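Local coordinates for uncharacterized hypothetical protein (Parabacteroides merdae, PDB 4EI0) that is of unknown function but belongs to the DUF4466 family and folds into two successive halves, each rich in antiparallel beta sheet, at residues A54-G62 / L110-A120; H207-P215 / L224-M234. All coordinates share one frame; numbering follows the deposited sequence.

Contact 1 (A54-G62 / L110-A120); sequences AQVVSSIAG and LRYYYIIPEEA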
loop_
_atom_site.group_PDB
_atom_site.type_symbol
_atom_site.label_atom_id
_atom_site.label_comp_id
_atom_site.label_asym_id
_atom_site.label_seq_id
_atom_site.Cartn_x
_atom_site.Cartn_y
_atom_site.Cartn_z
ATOM N N ALA B 54 3.341 3.320 17.774
ATOM C CA ALA B 54 1.890 3.198 17.994
ATOM C C ALA B 54 1.663 2.506 19.346
ATOM O O ALA B 54 2.486 1.722 19.781
ATOM C CB ALA B 54 1.270 2.407 16.865
ATOM N N GLN B 55 0.544 2.779 19.984
ATOM C CA GLN B 55 0.255 2.194 21.247
ATOM C C GLN B 55 -1.236 1.969 21.428
ATOM O O GLN B 55 -2.029 2.683 20.842
ATOM C CB GLN B 55 0.805 3.157 22.328
ATOM C CG GLN B 55 0.297 2.926 23.691
ATOM C CD GLN B 55 0.883 3.892 24.679
ATOM O OE1 GLN B 55 2.066 3.871 24.972
ATOM N NE2 GLN B 55 0.030 4.727 25.235
ATOM N N VAL B 56 -1.622 0.940 22.183
ATOM C CA VAL B 56 -3.027 0.784 22.596
ATOM C C VAL B 56 -3.039 0.496 24.084
ATOM O O VAL B 56 -2.214 -0.313 24.581
ATOM C CB VAL B 56 -3.757 -0.379 21.985
ATOM C CG1 VAL B 56 -5.248 -0.080 22.020
ATOM C CG2 VAL B 56 -3.264 -0.666 20.631
ATOM N N VAL B 57 -3.918 1.186 24.792
ATOM C CA VAL B 57 -4.171 0.949 26.211
ATOM C C VAL B 57 -5.581 0.367 26.271
ATOM O O VAL B 57 -6.519 0.993 25.825
ATOM C CB VAL B 57 -4.085 2.271 27.032
ATOM C CG1 VAL B 57 -4.493 2.024 28.486
ATOM C CG2 VAL B 57 -2.681 2.891 26.964
ATOM N N SER B 58 -5.722 -0.857 26.756
ATOM C CA SER B 58 -7.055 -1.448 27.002
ATOM C C SER B 58 -7.476 -1.196 28.430
ATOM O O SER B 58 -6.628 -0.978 29.292
ATOM C CB SER B 58 -7.045 -2.967 26.795
ATOM O OG SER B 58 -6.119 -3.554 27.662
ATOM N N SER B 59 -8.777 -1.272 28.689
ATOM C CA SER B 59 -9.300 -0.959 30.023
ATOM C C SER B 59 -9.150 -2.170 30.963
ATOM O O SER B 59 -9.170 -1.999 32.143
ATOM C CB SER B 59 -10.767 -0.507 29.948
ATOM O OG SER B 59 -11.554 -1.524 29.410
ATOM N N ILE B 60 -9.025 -3.365 30.417
ATOM C CA ILE B 60 -8.725 -4.566 31.181
ATOM C C ILE B 60 -7.585 -5.224 30.395
ATOM O O ILE B 60 -7.669 -5.429 29.166
ATOM C CB ILE B 60 -9.931 -5.516 31.258
ATOM C CG1 ILE B 60 -11.103 -4.901 32.050
ATOM C CG2 ILE B 60 -9.512 -6.805 31.904
ATOM C CD1 ILE B 60 -12.392 -5.691 31.905
ATOM N N ALA B 61 -6.517 -5.575 31.095
ATOM C CA ALA B 61 -5.329 -6.087 30.445
ATOM C C ALA B 61 -5.638 -7.324 29.644
ATOM O O ALA B 61 -6.283 -8.231 30.140
ATOM C CB ALA B 61 -4.280 -6.412 31.504
ATOM N N GLY B 62 -5.135 -7.404 28.426
ATOM C CA GLY B 62 -5.426 -8.550 27.585
ATOM C C GLY B 62 -4.710 -9.809 28.045
ATOM O O GLY B 62 -3.712 -9.697 28.722
ATOM N N LEU B 110 -2.010 -0.900 10.980
ATOM C CA LEU B 110 -1.533 -2.004 11.781
ATOM C C LEU B 110 -2.724 -2.662 12.399
ATOM O O LEU B 110 -3.679 -1.973 12.767
ATOM C CB LEU B 110 -0.613 -1.538 12.903
ATOM C CG LEU B 110 0.731 -0.887 12.533
ATOM C CD1 LEU B 110 1.355 -0.404 13.822
ATOM C CD2 LEU B 110 1.630 -1.874 11.770
ATOM N N ARG B 111 -2.667 -3.996 12.479
ATOM C CA ARG B 111 -3.703 -4.800 13.138
ATOM C C ARG B 111 -3.331 -5.109 14.553
ATOM O O ARG B 111 -2.215 -5.571 14.828
ATOM C CB ARG B 111 -3.915 -6.053 12.349
ATOM C CG ARG B 111 -4.552 -5.725 11.011
ATOM C CD ARG B 111 -4.671 -6.936 10.127
ATOM N NE ARG B 111 -5.198 -6.498 8.857
ATOM C CZ ARG B 111 -5.198 -7.226 7.761
ATOM N NH1 ARG B 111 -4.694 -8.444 7.765
ATOM N NH2 ARG B 111 -5.675 -6.705 6.655
ATOM N N TYR B 112 -4.247 -4.806 15.471
ATOM C CA TYR B 112 -4.105 -5.111 16.889
ATOM C C TYR B 112 -5.097 -6.200 17.259
ATOM O O TYR B 112 -6.275 -6.143 16.858
ATOM C CB TYR B 112 -4.375 -3.863 17.707
ATOM C CG TYR B 112 -4.579 -4.037 19.205
ATOM C CD1 TYR B 112 -3.517 -4.260 20.061
ATOM C CD2 TYR B 112 -5.831 -3.893 19.769
ATOM C CE1 TYR B 112 -3.699 -4.404 21.419
ATOM C CE2 TYR B 112 -6.030 -4.048 21.122
ATOM C CZ TYR B 112 -4.969 -4.286 21.938
ATOM O OH TYR B 112 -5.160 -4.384 23.282
ATOM N N TYR B 113 -4.600 -7.165 18.016
ATOM C CA TYR B 113 -5.342 -8.323 18.476
ATOM C C TYR B 113 -5.373 -8.320 19.998
ATOM O O TYR B 113 -4.334 -8.413 20.647
ATOM C CB TYR B 113 -4.662 -9.583 17.952
ATOM C CG TYR B 113 -4.701 -9.674 16.453
ATOM C CD1 TYR B 113 -5.766 -10.272 15.799
ATOM C CD2 TYR B 113 -3.669 -9.171 15.691
ATOM C CE1 TYR B 113 -5.795 -10.372 14.425
ATOM C CE2 TYR B 113 -3.681 -9.258 14.320
ATOM C CZ TYR B 113 -4.742 -9.855 13.697
ATOM O OH TYR B 113 -4.741 -9.885 12.365
ATOM N N TYR B 114 -6.561 -8.126 20.568
ATOM C CA TYR B 114 -6.760 -8.190 21.990
ATOM C C TYR B 114 -7.283 -9.589 22.286
ATOM O O TYR B 114 -8.338 -9.962 21.765
ATOM C CB TYR B 114 -7.788 -7.179 22.418
ATOM C CG TYR B 114 -8.181 -7.200 23.855
ATOM C CD1 TYR B 114 -7.380 -6.610 24.811
ATOM C CD2 TYR B 114 -9.393 -7.733 24.274
ATOM C CE1 TYR B 114 -7.756 -6.559 26.153
ATOM C CE2 TYR B 114 -9.785 -7.684 25.623
ATOM C CZ TYR B 114 -8.965 -7.123 26.554
ATOM O OH TYR B 114 -9.307 -7.057 27.860
ATOM N N ILE B 115 -6.575 -10.354 23.123
ATOM C CA ILE B 115 -7.056 -11.701 23.508
ATOM C C ILE B 115 -7.849 -11.485 24.807
ATOM O O ILE B 115 -7.317 -10.995 25.775
ATOM C CB ILE B 115 -5.930 -12.715 23.686
ATOM C CG1 ILE B 115 -5.015 -12.790 22.459
ATOM C CG2 ILE B 115 -6.509 -14.125 23.892
ATOM C CD1 ILE B 115 -5.708 -13.179 21.162
ATOM N N ILE B 116 -9.146 -11.811 24.780
ATOM C CA ILE B 116 -10.101 -11.536 25.853
ATOM C C ILE B 116 -9.733 -12.367 27.058
ATOM O O ILE B 116 -9.630 -13.576 26.942
ATOM C CB ILE B 116 -11.589 -11.795 25.370
ATOM C CG1 ILE B 116 -11.929 -10.928 24.164
ATOM C CG2 ILE B 116 -12.596 -11.542 26.446
ATOM C CD1 ILE B 116 -13.152 -11.346 23.373
ATOM N N PRO B 117 -9.462 -11.714 28.226
ATOM C CA PRO B 117 -8.956 -12.463 29.388
ATOM C C PRO B 117 -10.139 -12.890 30.251
ATOM O O PRO B 117 -11.202 -12.275 30.160
ATOM C CB PRO B 117 -8.148 -11.419 30.131
ATOM C CG PRO B 117 -8.976 -10.153 29.924
ATOM C CD PRO B 117 -9.439 -10.255 28.501
ATOM N N GLU B 118 -9.949 -13.928 31.063
ATOM C CA GLU B 118 -10.972 -14.387 32.023
ATOM C C GLU B 118 -11.535 -13.243 32.852
ATOM O O GLU B 118 -12.730 -13.190 33.103
ATOM C CB GLU B 118 -10.380 -15.465 32.948
ATOM C CG GLU B 118 -11.327 -15.969 34.052
ATOM C CD GLU B 118 -12.617 -16.553 33.469
ATOM O OE1 GLU B 118 -12.587 -17.155 32.390
ATOM O OE2 GLU B 118 -13.675 -16.375 34.059
ATOM N N GLU B 119 -10.686 -12.328 33.294
ATOM C CA GLU B 119 -11.184 -11.230 34.124
ATOM C C GLU B 119 -12.156 -10.277 33.396
ATOM O O GLU B 119 -12.822 -9.493 34.050
ATOM C CB GLU B 119 -10.017 -10.483 34.813
ATOM C CG GLU B 119 -9.504 -9.222 34.157
ATOM C CD GLU B 119 -8.769 -8.296 35.137
ATOM O OE1 GLU B 119 -9.441 -7.594 35.921
ATOM O OE2 GLU B 119 -7.522 -8.234 35.116
ATOM N N ALA B 120 -12.237 -10.330 32.053
ATOM C CA ALA B 120 -13.176 -9.476 31.306
ATOM C C ALA B 120 -14.566 -10.123 31.187
ATOM O O ALA B 120 -15.470 -9.472 30.698
ATOM C CB ALA B 120 -12.650 -9.126 29.925
HETATM O O HOH W 1 -6.598 -9.285 32.482
#
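Ala54, Val56 and Ser58 face Leu110, Tyr112 and Tyr114 across the interior of a beta sandwich, each row sending every second side chain inward. The axes of the short segments 54-58 and 110-115 come within 9.7 Å at an angle of 24°, a spacing that interlocking side chains fill. At one end the small Ala54 suits the branched Leu110 opposite it. Next, Val56 lays CG2 over one face of the Tyr112 ring, 3.8 Å from the centroid, a CH-pi contact with the methyl carbon 16° off the ring normal.

The two strands belong to different antiparallel sheets. Strand 51-58 is bonded to 96-100 and 124-133, whereas strand 107-115 lies between 35-43 and 67-75, and Phe127 of the first sheet packs edge-to-face on Tyr114.

Beyond Ser58 the chain leaves its sheet and turns toward the second. The CG of Tyr114 is anti to the backbone N (chi1 175°), which carries the ring across the gap until its OH donates to Ile60 O at 2.7 Å. That carbonyl oxygen lies near the ring plane, at its edge. Ser58 OG also donates to Ile60 O, at 2.9 Å, and the two hydroxyls come from opposite faces of the carbonyl plane, so a loop oxygen is gripped twice. Gly62 passes close by, its CA 3.4 Å from Tyr114 CE1; a beta carbon there would press on the ring. The beta-branched Ile60 reaches the loop and 3-10 segment after strand 107-115, with CG2 against Pro117 CG at 3.9 Å and CD1 against Ala120 CB at 4.0 Å. At the solvent side a water donates to both Ala61 O and Glu119 OE2, tying the loop to the exposed carboxylate.

Contact 2 (H207-P215 / L224-M234); sequences HAFYTSSSP and LPSGFVNNTKM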
loop_
_atom_site.group_PDB
_atom_site.type_symbol
_atom_site.label_atom_id
_atom_site.label_comp_id
_atom_site.label_asym_id
_atom_site.label_seq_id
_atom_site.Cartn_x
_atom_site.Cartn_y
_atom_site.Cartn_z
ATOM N N HIS B 207 -27.006 -42.328 16.683
ATOM C CA HIS B 207 -26.267 -41.501 17.642
ATOM C C HIS B 207 -27.222 -40.930 18.676
ATOM O O HIS B 207 -28.128 -40.234 18.326
ATOM C CB HIS B 207 -25.567 -40.390 16.903
ATOM C CG HIS B 207 -24.521 -40.867 15.898
ATOM N ND1 HIS B 207 -23.309 -41.300 16.265
ATOM C CD2 HIS B 207 -24.536 -40.899 14.511
ATOM C CE1 HIS B 207 -22.592 -41.606 15.185
ATOM N NE2 HIS B 207 -23.341 -41.355 14.106
ATOM N N ALA B 208 -27.033 -41.233 19.961
ATOM C CA ALA B 208 -28.001 -40.915 21.001
ATOM C C ALA B 208 -27.358 -40.198 22.165
ATOM O O ALA B 208 -26.155 -40.380 22.423
ATOM C CB ALA B 208 -28.707 -42.177 21.479
ATOM N N PHE B 209 -28.136 -39.353 22.840
ATOM C CA PHE B 209 -27.736 -38.729 24.109
ATOM C C PHE B 209 -28.730 -39.210 25.147
ATOM O O PHE B 209 -29.955 -39.131 24.962
ATOM C CB PHE B 209 -27.815 -37.215 24.105
ATOM C CG PHE B 209 -26.714 -36.499 23.361
ATOM C CD1 PHE B 209 -25.534 -37.117 22.973
ATOM C CD2 PHE B 209 -26.850 -35.132 23.114
ATOM C CE1 PHE B 209 -24.525 -36.392 22.328
ATOM C CE2 PHE B 209 -25.873 -34.413 22.448
ATOM C CZ PHE B 209 -24.683 -35.042 22.077
ATOM N N TYR B 210 -28.210 -39.735 26.249
ATOM C CA TYR B 210 -29.031 -40.232 27.336
ATOM C C TYR B 210 -28.655 -39.543 28.626
ATOM O O TYR B 210 -27.585 -38.990 28.754
ATOM C CB TYR B 210 -28.814 -41.712 27.523
ATOM C CG TYR B 210 -29.078 -42.516 26.311
ATOM C CD1 TYR B 210 -30.359 -42.580 25.778
ATOM C CD2 TYR B 210 -28.072 -43.254 25.693
ATOM C CE1 TYR B 210 -30.634 -43.362 24.684
ATOM C CE2 TYR B 210 -28.348 -44.059 24.584
ATOM C CZ TYR B 210 -29.637 -44.110 24.094
ATOM O OH TYR B 210 -29.958 -44.884 22.979
ATOM N N THR B 211 -29.542 -39.627 29.594
ATOM C CA THR B 211 -29.389 -38.981 30.880
ATOM C C THR B 211 -29.980 -39.918 31.960
ATOM O O THR B 211 -30.452 -40.995 31.627
ATOM C CB THR B 211 -30.089 -37.614 30.857
ATOM O OG1 THR B 211 -29.504 -36.787 31.869
ATOM C CG2 THR B 211 -31.601 -37.761 31.093
ATOM N N SER B 212 -29.949 -39.532 33.241
ATOM C CA SER B 212 -30.284 -40.463 34.339
ATOM C C SER B 212 -31.646 -41.125 34.171
ATOM O O SER B 212 -31.804 -42.295 34.469
ATOM C CB SER B 212 -30.242 -39.764 35.705
ATOM O OG SER B 212 -31.308 -38.831 35.805
ATOM N N SER B 213 -32.633 -40.377 33.694
ATOM C CA SER B 213 -33.980 -40.918 33.603
ATOM C C SER B 213 -34.348 -41.364 32.190
ATOM O O SER B 213 -35.483 -41.660 31.930
ATOM C CB SER B 213 -34.975 -39.891 34.144
ATOM O OG SER B 213 -34.820 -38.658 33.483
ATOM N N SER B 214 -33.398 -41.462 31.260
ATOM C CA SER B 214 -33.769 -41.936 29.920
ATOM C C SER B 214 -34.481 -43.298 30.041
ATOM O O SER B 214 -34.067 -44.120 30.834
ATOM C CB SER B 214 -32.552 -42.076 29.004
ATOM O OG SER B 214 -31.898 -40.835 28.731
ATOM N N PRO B 215 -35.556 -43.536 29.277
ATOM C CA PRO B 215 -36.212 -44.845 29.428
ATOM C C PRO B 215 -35.395 -45.990 28.831
ATOM O O PRO B 215 -34.887 -45.839 27.704
ATOM C CB PRO B 215 -37.532 -44.685 28.674
ATOM C CG PRO B 215 -37.616 -43.255 28.248
ATOM C CD PRO B 215 -36.260 -42.644 28.344
ATOM N N LEU B 224 -26.082 -46.778 32.040
ATOM C CA LEU B 224 -25.448 -45.669 32.734
ATOM C C LEU B 224 -24.472 -46.223 33.787
ATOM O O LEU B 224 -24.773 -47.225 34.412
ATOM C CB LEU B 224 -26.509 -44.815 33.439
ATOM C CG LEU B 224 -27.613 -44.173 32.587
ATOM C CD1 LEU B 224 -28.480 -43.257 33.430
ATOM C CD2 LEU B 224 -27.019 -43.402 31.430
ATOM N N PRO B 225 -23.299 -45.587 33.975
ATOM C CA PRO B 225 -22.468 -46.008 35.097
ATOM C C PRO B 225 -23.124 -45.648 36.420
ATOM O O PRO B 225 -23.971 -44.760 36.467
ATOM C CB PRO B 225 -21.163 -45.239 34.893
ATOM C CG PRO B 225 -21.537 -44.043 34.108
ATOM C CD PRO B 225 -22.767 -44.391 33.306
ATOM N N SER B 226 -22.783 -46.362 37.487
ATOM C CA SER B 226 -23.414 -46.065 38.764
ATOM C C SER B 226 -22.795 -44.771 39.241
ATOM O O SER B 226 -21.602 -44.454 38.969
ATOM C CB SER B 226 -23.269 -47.194 39.804
ATOM O OG SER B 226 -21.906 -47.523 40.013
ATOM N N GLY B 227 -23.626 -43.978 39.890
ATOM C CA GLY B 227 -23.243 -42.638 40.260
ATOM C C GLY B 227 -23.707 -41.598 39.243
ATOM O O GLY B 227 -23.619 -40.413 39.521
ATOM N N PHE B 228 -24.131 -42.006 38.045
ATOM C CA PHE B 228 -24.673 -41.025 37.064
ATOM C C PHE B 228 -26.108 -40.700 37.486
ATOM O O PHE B 228 -27.041 -41.407 37.152
ATOM C CB PHE B 228 -24.623 -41.579 35.638
ATOM C CG PHE B 228 -25.061 -40.612 34.541
ATOM C CD1 PHE B 228 -25.857 -39.501 34.785
ATOM C CD2 PHE B 228 -24.721 -40.882 33.224
ATOM C CE1 PHE B 228 -26.273 -38.683 33.751
ATOM C CE2 PHE B 228 -25.121 -40.054 32.201
ATOM C CZ PHE B 228 -25.900 -38.958 32.461
ATOM N N VAL B 229 -26.268 -39.621 38.230
ATOM C CA VAL B 229 -27.546 -39.252 38.832
ATOM C C VAL B 229 -28.148 -37.924 38.266
ATOM O O VAL B 229 -29.310 -37.624 38.489
ATOM C CB VAL B 229 -27.348 -39.102 40.349
ATOM C CG1 VAL B 229 -27.015 -40.456 40.981
ATOM C CG2 VAL B 229 -26.228 -38.100 40.618
ATOM N N ASN B 230 -27.386 -37.130 37.520
ATOM C CA ASN B 230 -27.926 -35.886 36.949
ATOM C C ASN B 230 -28.991 -36.114 35.872
ATOM O O ASN B 230 -28.774 -36.835 34.902
ATOM C CB ASN B 230 -26.804 -35.026 36.371
ATOM C CG ASN B 230 -25.852 -34.550 37.417
ATOM O OD1 ASN B 230 -26.147 -34.652 38.598
ATOM N ND2 ASN B 230 -24.706 -34.019 37.001
ATOM N N ASN B 231 -30.160 -35.511 36.066
ATOM C CA ASN B 231 -31.247 -35.588 35.085
ATOM C C ASN B 231 -31.280 -34.319 34.199
ATOM O O ASN B 231 -31.904 -33.327 34.522
ATOM C CB ASN B 231 -32.582 -35.805 35.785
ATOM C CG ASN B 231 -33.662 -36.238 34.826
ATOM O OD1 ASN B 231 -33.407 -36.581 33.658
ATOM N ND2 ASN B 231 -34.881 -36.177 35.292
ATOM N N THR B 232 -30.529 -34.361 33.118
ATOM C CA THR B 232 -30.343 -33.213 32.247
ATOM C C THR B 232 -31.572 -32.993 31.363
ATOM O O THR B 232 -32.152 -33.949 30.877
ATOM C CB THR B 232 -29.088 -33.461 31.384
ATOM O OG1 THR B 232 -27.973 -33.669 32.253
ATOM C CG2 THR B 232 -28.786 -32.275 30.478
ATOM N N LYS B 233 -31.980 -31.739 31.190
ATOM C CA LYS B 233 -33.061 -31.389 30.273
ATOM C C LYS B 233 -32.504 -31.095 28.895
ATOM O O LYS B 233 -31.515 -30.367 28.774
ATOM C CB LYS B 233 -33.766 -30.111 30.749
ATOM C CG LYS B 233 -34.520 -30.251 32.063
ATOM C CD LYS B 233 -35.148 -28.899 32.421
ATOM C CE LYS B 233 -36.153 -29.026 33.559
ATOM N NZ LYS B 233 -35.516 -29.757 34.692
HETATM N N MSE B 234 -33.153 -31.604 27.862
HETATM C CA MSE B 234 -32.643 -31.505 26.482
HETATM C C MSE B 234 -33.764 -31.231 25.471
HETATM O O MSE B 234 -34.868 -31.756 25.637
HETATM C CB MSE B 234 -32.023 -32.864 26.094
HETATM C CG MSE B 234 -30.749 -33.222 26.778
HETATM SE SE MSE B 234 -30.244 -35.001 26.214
HETATM C CE MSE B 234 -31.164 -36.090 27.543
#
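Thr211 OG1 accepts a nearly straight hydrogen bond from Thr232 N, 2.9 Å long with an angle of 160° at the hydrogen. The hydroxyl of Thr211 is also bonded to Asp194 O, as is that of Thr232, so threonine, able both to accept and to donate, suits this buried position. With chi1 at -157° the hydroxyl of Thr211 swings opposite its backbone N and so toward segment 224-234. Two residues on, Ser213 OG donates to Asn231 OD1; the modelled 2.5 Å is shorter than usual, so the exact length is doubtful, and the hydroxyl stands above the carbonyl plane of the amide. Ser213 OG has a second partner in Asn269 ND2. With an alanine here instead of Asn231, Ser213 would probably lose its acceptor on this side and a gap would open beside the methyl of Thr211. Ser212 adds weak bonds from both N and OG to Asn230 O.

These serines sit well in a type I turn, Thr211 to Ser214, which is closed by Ser214 N to Thr211 O at 3.0 Å and braced by Thr211 N to Ser214 OG at 2.8 Å. Apolar groups pack around it. Leu224 brings CD1 within 3.4 Å of Ser212 CA, while Phe228 sets CZ 3.8 Å from Thr211 CA. Met234, a selenomethionine, bends at its end to put CE 3.8 Å from Thr211 CB and rests SE on Phe209 CB at 3.9 Å, a long pliant chain that can touch both.

Leu224 and Phe228 also lean on Met196 of strand 195-199. Strand 207-210 runs between 195-199 and 270-274, and Phe209 also touches Val293 and Ile295 of the sheet in which 233-238 is an edge strand within this chain.

In the fold
Contact 1 closes well before contact 2 opens along the chain, and the two lie on opposite sides of the molecule's centre. Their centres are 42 Å apart and their nearest atoms about 21 Å, so neither touches the other. They share no sheet: contact 1 joins the two sheets formed by strands between residues 17 and 147, contact 2 the two formed by strands between 152 and 311. Each therefore links a pair of sheets within its own half of the protein, the first through facing strands and the loops that follow them, the second mostly through turns and loops. Both halves belong to one sequence family, DUF4466.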